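Side-chain contacts in 1-carboxybiuret hydrolase subunit AtzE (Pseudomonas sp., PDB 6C62), which hydrolyses 1-carboxybiuret to urea-1,3-dicarboxylate and ammonia in the bacterial degradation of atrazine: residues Val203-His208 with Arg348-Tyr353; Ala26-Thr31 with Thr39-Glu44; Ala301-Ala306 with Val336-Ala341. All blocks are in the same frame, centred on the assembly; numbering follows the deposited sequence.

Contact 1 (Val203-His208 with Arg348-Tyr353); sequences VHSIDH and RFRRVY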
loop_
_atom_site.group_PDB
_atom_site.type_symbol
_atom_site.label_atom_id
_atom_site.label_comp_id
_atom_site.label_asym_id
_atom_site.label_seq_id
_atom_site.Cartn_x
_atom_site.Cartn_y
_atom_site.Cartn_z
ATOM N N VAL A 203 3.229 -1.169 13.266
ATOM C CA VAL A 203 2.633 -0.511 12.064
ATOM C C VAL A 203 3.484 -0.936 10.876
ATOM O O VAL A 203 4.595 -0.457 10.680
ATOM C CB VAL A 203 2.636 1.015 12.222
ATOM C CG1 VAL A 203 1.985 1.732 11.030
ATOM C CG2 VAL A 203 2.013 1.426 13.541
ATOM N N HIS A 204 2.973 -1.836 10.065
ATOM C CA HIS A 204 3.717 -2.320 8.906
ATOM C C HIS A 204 4.185 -1.158 7.990
ATOM O O HIS A 204 5.295 -1.176 7.440
ATOM C CB HIS A 204 2.816 -3.282 8.090
ATOM C CG HIS A 204 2.442 -4.535 8.798
ATOM N ND1 HIS A 204 1.177 -5.101 8.702
ATOM C CD2 HIS A 204 3.198 -5.384 9.543
ATOM C CE1 HIS A 204 1.189 -6.244 9.389
ATOM N NE2 HIS A 204 2.397 -6.425 9.918
ATOM N N SER A 205 3.337 -0.152 7.841
ATOM C CA SER A 205 3.645 0.982 6.962
ATOM C C SER A 205 4.716 1.962 7.518
ATOM O O SER A 205 5.170 2.870 6.789
ATOM C CB SER A 205 2.361 1.804 6.683
ATOM O OG SER A 205 1.414 1.166 5.826
ATOM N N ILE A 206 5.068 1.872 8.814
ATOM C CA ILE A 206 5.956 2.883 9.408
ATOM C C ILE A 206 7.064 2.373 10.314
ATOM O O ILE A 206 8.010 3.114 10.590
ATOM C CB ILE A 206 5.126 3.988 10.156
ATOM C CG1 ILE A 206 3.871 4.454 9.377
ATOM C CG2 ILE A 206 5.972 5.218 10.404
ATOM C CD1 ILE A 206 3.008 5.418 10.171
ATOM N N ASP A 207 7.032 1.124 10.784
ATOM C CA ASP A 207 8.065 0.641 11.730
ATOM C C ASP A 207 9.457 0.689 11.163
ATOM O O ASP A 207 9.672 0.216 10.043
ATOM C CB ASP A 207 7.865 -0.831 12.171
ATOM C CG ASP A 207 6.593 -1.089 12.957
ATOM O OD1 ASP A 207 6.025 -0.167 13.546
ATOM O OD2 ASP A 207 6.182 -2.320 12.950
ATOM N N HIS A 208 10.406 1.191 11.951
ATOM C CA HIS A 208 11.839 1.159 11.658
ATOM C C HIS A 208 12.566 0.464 12.835
ATOM O O HIS A 208 12.119 0.548 13.982
ATOM C CB HIS A 208 12.449 2.561 11.664
ATOM C CG HIS A 208 11.884 3.547 10.700
ATOM N ND1 HIS A 208 10.659 4.163 10.864
ATOM C CD2 HIS A 208 12.495 4.193 9.681
ATOM C CE1 HIS A 208 10.505 5.082 9.914
ATOM N NE2 HIS A 208 11.612 5.126 9.188
ATOM N N ARG A 348 -3.002 8.660 0.839
ATOM C CA ARG A 348 -2.922 9.492 -0.376
ATOM C C ARG A 348 -2.100 10.740 -0.093
ATOM O O ARG A 348 -1.260 11.140 -0.905
ATOM C CB ARG A 348 -4.319 9.837 -0.889
ATOM C CG ARG A 348 -5.028 8.656 -1.455
ATOM C CD ARG A 348 -6.495 8.807 -1.778
ATOM N NE ARG A 348 -6.687 9.777 -2.843
ATOM C CZ ARG A 348 -7.752 10.572 -2.974
ATOM N NH1 ARG A 348 -8.796 10.490 -2.197
ATOM N NH2 ARG A 348 -7.807 11.417 -3.974
ATOM N N PHE A 349 -2.300 11.328 1.088
ATOM C CA PHE A 349 -1.472 12.430 1.542
ATOM C C PHE A 349 -0.014 12.022 1.617
ATOM O O PHE A 349 0.875 12.806 1.308
ATOM C CB PHE A 349 -1.967 12.995 2.869
ATOM C CG PHE A 349 -0.999 13.948 3.512
ATOM C CD1 PHE A 349 -0.874 15.229 3.012
ATOM C CD2 PHE A 349 -0.200 13.557 4.532
ATOM C CE1 PHE A 349 0.061 16.137 3.523
ATOM C CE2 PHE A 349 0.736 14.459 5.073
ATOM C CZ PHE A 349 0.836 15.757 4.575
ATOM N N ARG A 350 0.259 10.798 2.042
ATOM C CA ARG A 350 1.639 10.376 2.215
ATOM C C ARG A 350 2.453 10.457 0.891
ATOM O O ARG A 350 3.646 10.702 0.934
ATOM C CB ARG A 350 1.711 8.953 2.806
ATOM C CG ARG A 350 3.096 8.627 3.335
ATOM C CD ARG A 350 3.189 7.259 3.924
ATOM N NE ARG A 350 4.328 7.102 4.806
ATOM C CZ ARG A 350 4.631 5.963 5.399
ATOM N NH1 ARG A 350 3.926 4.840 5.184
ATOM N NH2 ARG A 350 5.679 5.933 6.206
ATOM N N ARG A 351 1.824 10.182 -0.261
ATOM C CA ARG A 351 2.471 10.382 -1.569
ATOM C C ARG A 351 2.905 11.849 -1.770
ATOM O O ARG A 351 4.026 12.117 -2.151
ATOM C CB ARG A 351 1.594 9.903 -2.741
ATOM C CG ARG A 351 2.117 10.314 -4.136
ATOM C CD ARG A 351 1.297 9.682 -5.258
ATOM N NE ARG A 351 1.441 8.245 -5.240
ATOM C CZ ARG A 351 2.454 7.540 -5.733
ATOM N NH1 ARG A 351 3.425 8.117 -6.381
ATOM N NH2 ARG A 351 2.466 6.219 -5.579
ATOM N N VAL A 352 2.013 12.755 -1.474
ATOM C CA VAL A 352 2.268 14.208 -1.614
ATOM C C VAL A 352 3.387 14.602 -0.658
ATOM O O VAL A 352 4.311 15.299 -1.014
ATOM C CB VAL A 352 0.980 15.010 -1.302
ATOM C CG1 VAL A 352 1.279 16.498 -1.236
ATOM C CG2 VAL A 352 -0.049 14.786 -2.399
ATOM N N TYR A 353 3.314 14.121 0.574
ATOM C CA TYR A 353 4.303 14.391 1.616
ATOM C C TYR A 353 5.659 13.901 1.221
ATOM O O TYR A 353 6.635 14.647 1.398
ATOM C CB TYR A 353 3.835 13.774 2.921
ATOM C CG TYR A 353 4.552 14.141 4.169
ATOM C CD1 TYR A 353 4.401 15.389 4.712
ATOM C CD2 TYR A 353 5.309 13.202 4.867
ATOM C CE1 TYR A 353 5.010 15.762 5.885
ATOM C CE2 TYR A 353 5.926 13.547 6.048
ATOM C CZ TYR A 353 5.759 14.859 6.561
ATOM O OH TYR A 353 6.311 15.192 7.745
#
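Arg350 reaches across to the backbone carbonyl of Ser205, tying helix 340-360 of the amidase fold to the tight turn that leads into strand 208-213 of the central sheet. The turn holds its own shape: Val203 O accepts from Ile206 N and from Asp207 N, while Val203 N donates to Asp207 OD1 at 3.0 Å. The packed heart of the contact is the guanidinium end. With CG anti to the backbone N (chi1 -165°) and the chain extended as far as NE, the arginine spans the gap between backbones whose nearest CA atoms, those of Ser205 and Arg350, are 10.7 Å apart. NH1 and NH2 both grip one atom, the Ser205 oxygen, which lies almost exactly in the guanidinium plane. Both donors approach from the same face of the carbonyl. Ser205 CB sits 3.7 Å from NH1. The serine hydroxyl is engaged by Glu308 OE2 instead. NH2 also donates to Phe406 O, and an aromatic side chain of another protein chain of the assembly makes a cation-pi contact with Arg350, so the buried cation is held from several directions.

Looser than this grip is the approach of Ile206, whose CG1 meets NH2 obliquely at 3.9 Å. Arg348 and Arg351, on the partly exposed side of the helix, turn to the backbone of another protein chain. The Ile206 side chain is about 10 Å from that of Ser174, probably the residue that forms the acyl-ester intermediate. Of the two bonds, NH1 to Ser205 O is the shorter and straighter, 2.8 Å with an N-H...O angle of 157°, against 3.2 Å and 138° for NH2 to the same oxygen.

Contact 2 (Ala26-Thr31 with Thr39-Glu44); sequences ATIGAT and TCRTVE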
loop_
_atom_site.group_PDB
_atom_site.type_symbol
_atom_site.label_atom_id
_atom_site.label_comp_id
_atom_site.label_asym_id
_atom_site.label_seq_id
_atom_site.Cartn_x
_atom_site.Cartn_y
_atom_site.Cartn_z
ATOM N N ALA A 26 27.344 -8.666 36.017
ATOM C CA ALA A 26 27.388 -8.199 37.387
ATOM C C ALA A 26 26.758 -6.782 37.494
ATOM O O ALA A 26 26.033 -6.497 38.430
ATOM C CB ALA A 26 28.823 -8.197 37.873
ATOM N N THR A 27 27.015 -5.908 36.523
ATOM C CA THR A 27 26.353 -4.581 36.529
ATOM C C THR A 27 24.826 -4.678 36.416
ATOM O O THR A 27 24.075 -3.997 37.128
ATOM C CB THR A 27 26.891 -3.717 35.398
ATOM O OG1 THR A 27 28.310 -3.640 35.544
ATOM C CG2 THR A 27 26.315 -2.284 35.442
ATOM N N ILE A 28 24.359 -5.583 35.566
ATOM C CA ILE A 28 22.924 -5.793 35.425
ATOM C C ILE A 28 22.374 -6.280 36.776
ATOM O O ILE A 28 21.360 -5.757 37.262
ATOM C CB ILE A 28 22.619 -6.779 34.281
ATOM C CG1 ILE A 28 22.953 -6.102 32.952
ATOM C CG2 ILE A 28 21.151 -7.211 34.313
ATOM C CD1 ILE A 28 23.110 -7.105 31.805
ATOM N N GLY A 29 23.044 -7.264 37.379
ATOM C CA GLY A 29 22.605 -7.830 38.664
ATOM C C GLY A 29 22.520 -6.749 39.715
ATOM O O GLY A 29 21.571 -6.715 40.491
ATOM N N ALA A 30 23.499 -5.858 39.745
ATOM C CA ALA A 30 23.509 -4.812 40.774
ATOM C C ALA A 30 22.582 -3.631 40.561
ATOM O O ALA A 30 22.190 -2.999 41.549
ATOM C CB ALA A 30 24.904 -4.304 40.997
ATOM N N THR A 31 22.215 -3.308 39.316
ATOM C CA THR A 31 21.472 -2.079 39.006
ATOM C C THR A 31 20.050 -2.304 38.514
ATOM O O THR A 31 19.223 -1.408 38.609
ATOM C CB THR A 31 22.186 -1.253 37.899
ATOM O OG1 THR A 31 22.302 -2.054 36.685
ATOM C CG2 THR A 31 23.574 -0.806 38.382
ATOM N N THR A 39 13.954 -7.652 30.743
ATOM C CA THR A 39 12.906 -8.605 31.015
ATOM C C THR A 39 13.393 -10.018 30.925
ATOM O O THR A 39 12.632 -10.939 31.322
ATOM C CB THR A 39 11.707 -8.475 30.040
ATOM O OG1 THR A 39 12.134 -8.500 28.653
ATOM C CG2 THR A 39 10.982 -7.158 30.296
ATOM N N CYS A 40 14.571 -10.241 30.337
ATOM C CA CYS A 40 15.116 -11.563 30.277
ATOM C C CYS A 40 16.619 -11.535 30.106
ATOM O O CYS A 40 17.128 -10.675 29.406
ATOM C CB CYS A 40 14.345 -12.314 29.233
ATOM S SG CYS A 40 15.169 -12.643 27.756
ATOM N N ARG A 41 17.322 -12.348 30.840
ATOM C CA ARG A 41 18.801 -12.345 30.796
ATOM C C ARG A 41 19.255 -13.672 30.181
ATOM O O ARG A 41 18.974 -14.731 30.735
ATOM C CB ARG A 41 19.405 -12.173 32.166
ATOM C CG ARG A 41 18.965 -10.892 32.814
ATOM C CD ARG A 41 19.560 -10.754 34.215
ATOM N NE ARG A 41 18.729 -9.896 35.061
ATOM C CZ ARG A 41 19.001 -9.549 36.331
ATOM N NH1 ARG A 41 20.095 -9.990 36.966
ATOM N NH2 ARG A 41 18.132 -8.765 36.982
ATOM N N THR A 42 19.916 -13.613 29.021
ATOM C CA THR A 42 20.356 -14.799 28.290
ATOM C C THR A 42 21.756 -15.228 28.708
ATOM O O THR A 42 22.734 -15.121 27.951
ATOM C CB THR A 42 20.255 -14.587 26.764
ATOM O OG1 THR A 42 20.946 -13.388 26.378
ATOM C CG2 THR A 42 18.773 -14.438 26.399
ATOM N N VAL A 43 21.869 -15.700 29.923
ATOM C CA VAL A 43 23.192 -15.805 30.608
ATOM C C VAL A 43 24.042 -16.892 29.998
ATOM O O VAL A 43 25.229 -16.694 29.701
ATOM C CB VAL A 43 22.980 -16.034 32.126
ATOM C CG1 VAL A 43 24.281 -16.312 32.849
ATOM C CG2 VAL A 43 22.375 -14.797 32.733
ATOM N N GLU A 44 23.450 -18.050 29.824
ATOM C CA GLU A 44 24.115 -19.181 29.233
ATOM C C GLU A 44 24.566 -18.884 27.774
ATOM O O GLU A 44 25.691 -19.192 27.388
ATOM C CB GLU A 44 23.177 -20.411 29.263
ATOM C CG GLU A 44 23.861 -21.707 28.859
ATOM C CD GLU A 44 22.955 -22.958 28.839
ATOM O OE1 GLU A 44 21.925 -22.952 29.533
ATOM O OE2 GLU A 44 23.279 -23.936 28.120
#
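Ile28 and Arg41 meet where helix 17-35 lies beside strand 38-41, an edge strand, within this chain, of the large mixed sheet of this amidase-family protein. The two side chains run antiparallel alongside one another, and everything that passes between the segments is van der Waals packing. The branch methyl CG2 of Ile28 sits over one face of the Arg41 guanidinium, offset toward its rim, 3.7 Å from NE and 3.8 Å from CZ; the same methyl lies 3.9 Å from CD. That methyl is anti to the backbone N of its own residue, while CG1 takes the place beside that N. A second touch comes from the helix backbone: Gly29 CA is 3.7 Å from NH1 of Arg41, approaching obliquely. Arg41 gets there through a chain extended from CG to NE, which carries the charged end across to the helix surface.

No hydrogen bond crosses the contact; those nearby lie within the helix or run to neighbouring residues. On the helix, Thr31 OG1 donates to Thr27 O at 2.7 Å, and Thr31 N reaches the same oxygen from the opposite face of the carbonyl; Gln162 NE2 also bonds the Thr31 hydroxyl. On the other segment, Thr39 and Cys40 both face Gly117 in a classic beta bulge. Thr42, centre of an inverse gamma turn just ahead of helix 43-58, bonds through OG1 to Leu114 O, on the neighbouring strand.

Only Ile28 of the three touching residues is buried; Gly29 and Arg41 are exposed. Lying against the flat face of the guanidinium, the methyl leaves the N-H groups at the edge directed away from it, so an apolar group can cover part of an exposed cation.

Contact 3 (Ala301-Ala306 with Val336-Ala341); sequences AFVITA and VLQPVA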
loop_
_atom_site.group_PDB
_atom_site.type_symbol
_atom_site.label_atom_id
_atom_site.label_comp_id
_atom_site.label_asym_id
_atom_site.label_seq_id
_atom_site.Cartn_x
_atom_site.Cartn_y
_atom_site.Cartn_z
ATOM N N ALA A 301 0.479 10.265 10.140
ATOM C CA ALA A 301 1.169 9.207 10.831
ATOM C C ALA A 301 0.317 8.630 11.977
ATOM O O ALA A 301 0.237 7.421 12.184
ATOM C CB ALA A 301 2.473 9.654 11.361
ATOM N N PHE A 302 -0.340 9.527 12.689
ATOM C CA PHE A 302 -1.133 9.178 13.850
ATOM C C PHE A 302 -2.301 8.327 13.447
ATOM O O PHE A 302 -2.589 7.288 14.076
ATOM C CB PHE A 302 -1.582 10.450 14.574
ATOM C CG PHE A 302 -2.111 10.222 15.947
ATOM C CD1 PHE A 302 -3.357 9.748 16.122
ATOM C CD2 PHE A 302 -1.361 10.514 17.057
ATOM C CE1 PHE A 302 -3.878 9.493 17.381
ATOM C CE2 PHE A 302 -1.880 10.328 18.346
ATOM C CZ PHE A 302 -3.148 9.808 18.498
ATOM N N VAL A 303 -2.984 8.730 12.382
ATOM C CA VAL A 303 -4.123 8.008 11.835
ATOM C C VAL A 303 -3.763 6.618 11.372
ATOM O O VAL A 303 -4.449 5.666 11.735
ATOM C CB VAL A 303 -4.825 8.873 10.722
ATOM C CG1 VAL A 303 -5.794 8.041 9.919
ATOM C CG2 VAL A 303 -5.593 10.029 11.359
ATOM N N ILE A 304 -2.727 6.493 10.596
ATOM C CA ILE A 304 -2.281 5.200 10.068
ATOM C C ILE A 304 -1.819 4.273 11.192
ATOM O O ILE A 304 -2.089 3.127 11.189
ATOM C CB ILE A 304 -1.169 5.434 9.032
ATOM C CG1 ILE A 304 -1.839 5.980 7.759
ATOM C CG2 ILE A 304 -0.378 4.180 8.682
ATOM C CD1 ILE A 304 -0.879 6.622 6.760
ATOM N N THR A 305 -1.125 4.832 12.153
ATOM C CA THR A 305 -0.593 4.089 13.298
ATOM C C THR A 305 -1.731 3.453 14.079
ATOM O O THR A 305 -1.676 2.276 14.386
ATOM C CB THR A 305 0.241 5.008 14.207
ATOM O OG1 THR A 305 1.474 5.334 13.518
ATOM C CG2 THR A 305 0.530 4.354 15.523
ATOM N N ALA A 306 -2.726 4.260 14.429
ATOM C CA ALA A 306 -3.797 3.767 15.274
ATOM C C ALA A 306 -4.606 2.664 14.578
ATOM O O ALA A 306 -4.966 1.706 15.186
ATOM C CB ALA A 306 -4.710 4.905 15.693
ATOM N N VAL A 336 -9.177 1.051 15.860
ATOM C CA VAL A 336 -10.045 0.092 15.114
ATOM C C VAL A 336 -11.336 0.745 14.636
ATOM O O VAL A 336 -11.885 0.357 13.612
ATOM C CB VAL A 336 -10.394 -1.107 16.009
ATOM C CG1 VAL A 336 -11.499 -1.948 15.430
ATOM C CG2 VAL A 336 -9.155 -1.938 16.256
ATOM N N LEU A 337 -11.854 1.722 15.406
ATOM C CA LEU A 337 -13.127 2.377 15.086
ATOM C C LEU A 337 -12.995 3.550 14.086
ATOM O O LEU A 337 -14.015 4.116 13.691
ATOM C CB LEU A 337 -13.866 2.791 16.350
ATOM C CG LEU A 337 -14.029 1.704 17.414
ATOM C CD1 LEU A 337 -14.862 2.197 18.633
ATOM C CD2 LEU A 337 -14.610 0.417 16.866
ATOM N N GLN A 338 -11.792 3.856 13.630
ATOM C CA GLN A 338 -11.582 5.017 12.774
ATOM C C GLN A 338 -12.205 4.769 11.400
ATOM O O GLN A 338 -12.046 3.694 10.814
ATOM C CB GLN A 338 -10.087 5.348 12.597
ATOM C CG GLN A 338 -9.460 5.940 13.827
ATOM C CD GLN A 338 -7.977 6.112 13.760
ATOM O OE1 GLN A 338 -7.364 6.431 14.763
ATOM N NE2 GLN A 338 -7.387 5.963 12.574
ATOM N N PRO A 339 -12.998 5.737 10.908
ATOM C CA PRO A 339 -13.453 5.634 9.486
ATOM C C PRO A 339 -12.312 5.271 8.485
ATOM O O PRO A 339 -11.218 5.759 8.589
ATOM C CB PRO A 339 -13.995 7.036 9.196
ATOM C CG PRO A 339 -14.461 7.548 10.562
ATOM C CD PRO A 339 -13.507 6.949 11.577
ATOM N N VAL A 340 -12.598 4.371 7.570
ATOM C CA VAL A 340 -11.689 3.983 6.519
ATOM C C VAL A 340 -11.353 5.202 5.638
ATOM O O VAL A 340 -10.246 5.279 5.100
ATOM C CB VAL A 340 -12.249 2.821 5.686
ATOM C CG1 VAL A 340 -13.450 3.248 4.848
ATOM C CG2 VAL A 340 -11.142 2.223 4.815
ATOM N N ALA A 341 -12.244 6.182 5.525
ATOM C CA ALA A 341 -11.861 7.396 4.779
ATOM C C ALA A 341 -10.615 8.107 5.333
ATOM O O ALA A 341 -9.808 8.682 4.538
ATOM C CB ALA A 341 -13.016 8.361 4.760
#
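Val303 and Gln338 have CA atoms 8.1 Å apart, and those of Ala306 and Val336 are 7.3 Å apart, where helix 294-312 runs beside the linker between helices 329-336 and 340-360. Pro339 occupies the N-cap position of the latter helix. Gln338 supplies most of the linker's side of the contact. Its CG lies beside the backbone N (chi1 -72°), and from there the extended chain pushes the amide against the neighbouring helix. NE2 donates to Val303 O at 3.1 Å, with an N-H...O angle of 154°. The acceptor lies close to the amide plane, and the donor is tilted 21° from the carbonyl plane. CG1 of Val303 packs 3.7 Å from NE2. At the other end of the amide, OE1 presses on CB of Ala306 at 3.2 Å, a snug fit. Phe406 and residues of helix 340-360 pack on the Ile304 side of the helix, and another protein chain of the assembly packs on Gln338.

The amide thus sorts its ends: the donor nitrogen faces a backbone oxygen while the carbonyl meets a methyl, so the bond to Val303 O favours this orientation of the buried amide and joins the linker to the helix.

Contact 2 comes first along the chain and stands alone, its centre 37 Å from that of contact 1 and 39 Å from that of contact 3, at strand 38-41, outermost in this chain's large sheet. Contacts 1 and 3 are neighbours, with centres 12 Å apart, and both segments of contact 3 fall between those of contact 1 in sequence. They share helix 340-360 and touch directly, Ile206 CD1 lying 3.7 Å from Thr305 OG1. Helices 294-312 and 340-360 and the turn before strand 208-213 therefore form one packed unit, which also meets the second subunit and other protein chains, whereas contact 2 touches no other chain of the assembly.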